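Long-range contact in cytochrome P450 reductase (Amycolatopsis methanolica 239, PDB 5OGX), which passes electrons from NADH through FAD and a [2Fe-2S] cluster to the cytochrome P450 partner that O-demethylates guaiacol and other lignin-derived aromatics: residues A[125-130]-A[155-161]. Numbering follows the deposited sequence.
Sequences AEPLAF and ADEDKVL
F130 slides its ring into the bend of 155-161, edge first: CZ lies 3.7 Å from E157 O, which sits in the ring plane, so the weakly positive C-H rim meets a carbonyl oxygen. A chi1 of 60° sets CG between the backbone N and the carbonyl carbon and brings the ring edge against the turn, with CE1 near D158 CA and CE2 near A155 CA. The ring edge meets mainly backbone atoms of 155-158, though CE1 also reaches the L161 CD2 methyl, which approaches obliquely; the inverse gamma turn centred on E157 helps to make the bend. Small A155 lets the chains close up, its CB 3.5 Å from F130 O.

L128 N donates to D158 O over 3.0 Å, nearly straight (168°) and in the carbonyl plane; P127 CA adds a CA-H...O contact to the same oxygen. P127, with no N-H to offer, serves as an apolar surface: K159 runs alongside its ring, pointing the same way, CD against CD at 4.0 Å. Bends at chi2 and chi3 carry the lysine's NZ on to A125 O in a weak hydrogen bond, while L124 O is its stronger partner. D158 turns its CB toward the loop and rests OD2 near P127 CB; one water, bonded to D158 OD2, reaches L128 O only weakly, and another joins L128 O, F130 N and A155 O. On the buried side of the contact, L128 and L161 cross at about a right angle, CD2 to CD2 4.1 Å; branched and apolar, they fill the place without putting a polar group there.

Both segments belong to the FAD-binding domain, joining the loop that follows strand 117-124 to the start of strand 160-166, its antiparallel neighbour at the sheet's edge. L128 also packs on strand 101-114, and P193 of strand 187-194 touches both L128 and F130.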
loop_
_atom_site.group_PDB
_atom_site.type_symbol
_atom_site.label_atom_id
_atom_site.label_comp_id
_atom_site.label_asym_id
_atom_site.label_seq_id
_atom_site.Cartn_x
_atom_site.Cartn_y
_atom_site.Cartn_z
ATOM N N ALA A 125 -19.561 4.702 8.027
ATOM C CA ALA A 125 -20.912 5.248 7.913
ATOM C C ALA A 125 -21.388 5.286 6.463
ATOM O O ALA A 125 -22.594 5.159 6.206
ATOM C CB ALA A 125 -20.968 6.646 8.528
ATOM N N GLU A 126 -20.471 5.471 5.514
ATOM C CA GLU A 126 -20.757 5.549 4.090
ATOM C C GLU A 126 -19.783 4.668 3.322
ATOM O O GLU A 126 -18.630 4.508 3.739
ATOM C CB GLU A 126 -20.641 6.992 3.577
ATOM C CG GLU A 126 -21.246 8.039 4.509
ATOM C CD GLU A 126 -22.757 7.925 4.625
ATOM O OE1 GLU A 126 -23.326 8.460 5.608
ATOM O OE2 GLU A 126 -23.376 7.304 3.729
ATOM N N PRO A 127 -20.200 4.115 2.184
ATOM C CA PRO A 127 -19.277 3.290 1.391
ATOM C C PRO A 127 -18.050 4.081 0.974
ATOM O O PRO A 127 -18.136 5.264 0.627
ATOM C CB PRO A 127 -20.108 2.881 0.168
ATOM C CG PRO A 127 -21.526 3.083 0.564
ATOM C CD PRO A 127 -21.564 4.147 1.619
ATOM N N LEU A 128 -16.903 3.410 0.993
ATOM C CA LEU A 128 -15.653 3.986 0.521
ATOM C C LEU A 128 -15.348 3.466 -0.877
ATOM O O LEU A 128 -15.348 2.253 -1.103
ATOM C CB LEU A 128 -14.508 3.636 1.466
ATOM C CG LEU A 128 -13.162 4.241 1.073
ATOM C CD1 LEU A 128 -13.276 5.767 1.147
ATOM C CD2 LEU A 128 -12.053 3.726 1.988
ATOM N N ALA A 129 -15.098 4.382 -1.810
ATOM C CA ALA A 129 -14.625 4.015 -3.141
ATOM C C ALA A 129 -13.111 3.878 -3.094
ATOM O O ALA A 129 -12.429 4.810 -2.667
ATOM C CB ALA A 129 -15.022 5.073 -4.170
ATOM N N PHE A 130 -12.593 2.723 -3.522
ATOM C CA PHE A 130 -11.150 2.477 -3.536
ATOM C C PHE A 130 -10.846 1.346 -4.512
ATOM O O PHE A 130 -11.739 0.619 -4.952
ATOM C CB PHE A 130 -10.610 2.117 -2.136
ATOM C CG PHE A 130 -11.231 0.870 -1.553
ATOM C CD1 PHE A 130 -12.384 0.961 -0.785
ATOM C CD2 PHE A 130 -10.670 -0.384 -1.774
ATOM C CE1 PHE A 130 -12.988 -0.177 -0.246
ATOM C CE2 PHE A 130 -11.272 -1.535 -1.233
ATOM C CZ PHE A 130 -12.433 -1.420 -0.473
ATOM N N ALA A 155 -12.955 -4.334 -3.698
ATOM C CA ALA A 155 -13.628 -3.042 -3.793
ATOM C C ALA A 155 -15.113 -3.132 -3.472
ATOM O O ALA A 155 -15.718 -2.121 -3.092
ATOM C CB ALA A 155 -13.427 -2.444 -5.189
ATOM N N ASP A 156 -15.711 -4.317 -3.601
ATOM C CA ASP A 156 -17.113 -4.490 -3.254
ATOM C C ASP A 156 -17.335 -4.548 -1.748
ATOM O O ASP A 156 -18.471 -4.358 -1.293
ATOM C CB ASP A 156 -17.651 -5.768 -3.896
ATOM C CG ASP A 156 -16.918 -6.996 -3.410
ATOM O OD1 ASP A 156 -15.702 -7.090 -3.667
ATOM O OD2 ASP A 156 -17.532 -7.844 -2.730
ATOM N N GLU A 157 -16.296 -4.855 -0.974
ATOM C CA GLU A 157 -16.383 -4.856 0.486
ATOM C C GLU A 157 -16.135 -3.426 0.968
ATOM O O GLU A 157 -15.075 -3.080 1.491
ATOM C CB GLU A 157 -15.382 -5.848 1.074
ATOM C CG GLU A 157 -15.563 -7.275 0.541
ATOM C CD GLU A 157 -14.411 -8.223 0.890
ATOM O OE1 GLU A 157 -13.255 -7.769 1.061
ATOM O OE2 GLU A 157 -14.666 -9.446 0.971
ATOM N N ASP A 158 -17.128 -2.565 0.727
ATOM C CA ASP A 158 -16.867 -1.131 0.811
ATOM C C ASP A 158 -17.363 -0.487 2.098
ATOM O O ASP A 158 -17.214 0.727 2.256
ATOM C CB ASP A 158 -17.454 -0.391 -0.408
ATOM C CG ASP A 158 -18.939 -0.625 -0.601
ATOM O OD1 ASP A 158 -19.598 -1.226 0.277
ATOM O OD2 ASP A 158 -19.454 -0.190 -1.656
ATOM N N LYS A 159 -17.924 -1.262 3.024
ATOM C CA LYS A 159 -18.437 -0.706 4.266
ATOM C C LYS A 159 -17.699 -1.174 5.507
ATOM O O LYS A 159 -17.899 -0.592 6.580
ATOM C CB LYS A 159 -19.930 -1.044 4.424
ATOM C CG LYS A 159 -20.835 -0.239 3.516
ATOM C CD LYS A 159 -21.212 1.080 4.163
ATOM C CE LYS A 159 -22.443 0.920 5.038
ATOM N NZ LYS A 159 -22.583 2.041 5.998
ATOM N N VAL A 160 -16.865 -2.202 5.410
ATOM C CA VAL A 160 -16.110 -2.701 6.551
ATOM C C VAL A 160 -14.678 -2.876 6.081
ATOM O O VAL A 160 -14.392 -3.775 5.276
ATOM C CB VAL A 160 -16.673 -4.020 7.093
ATOM C CG1 VAL A 160 -15.800 -4.529 8.232
ATOM C CG2 VAL A 160 -18.131 -3.846 7.559
ATOM N N LEU A 161 -13.780 -2.019 6.560
ATOM C CA LEU A 161 -12.385 -2.092 6.145
ATOM C C LEU A 161 -11.656 -3.152 6.960
ATOM O O LEU A 161 -11.850 -3.263 8.171
ATOM C CB LEU A 161 -11.710 -0.727 6.313
ATOM C CG LEU A 161 -12.420 0.465 5.657
ATOM C CD1 LEU A 161 -11.626 1.753 5.917
ATOM C CD2 LEU A 161 -12.636 0.268 4.147
HETATM O O HOH W 1 -15.053 0.648 -3.301
HETATM O O HOH W 2 -17.943 1.527 -3.134
#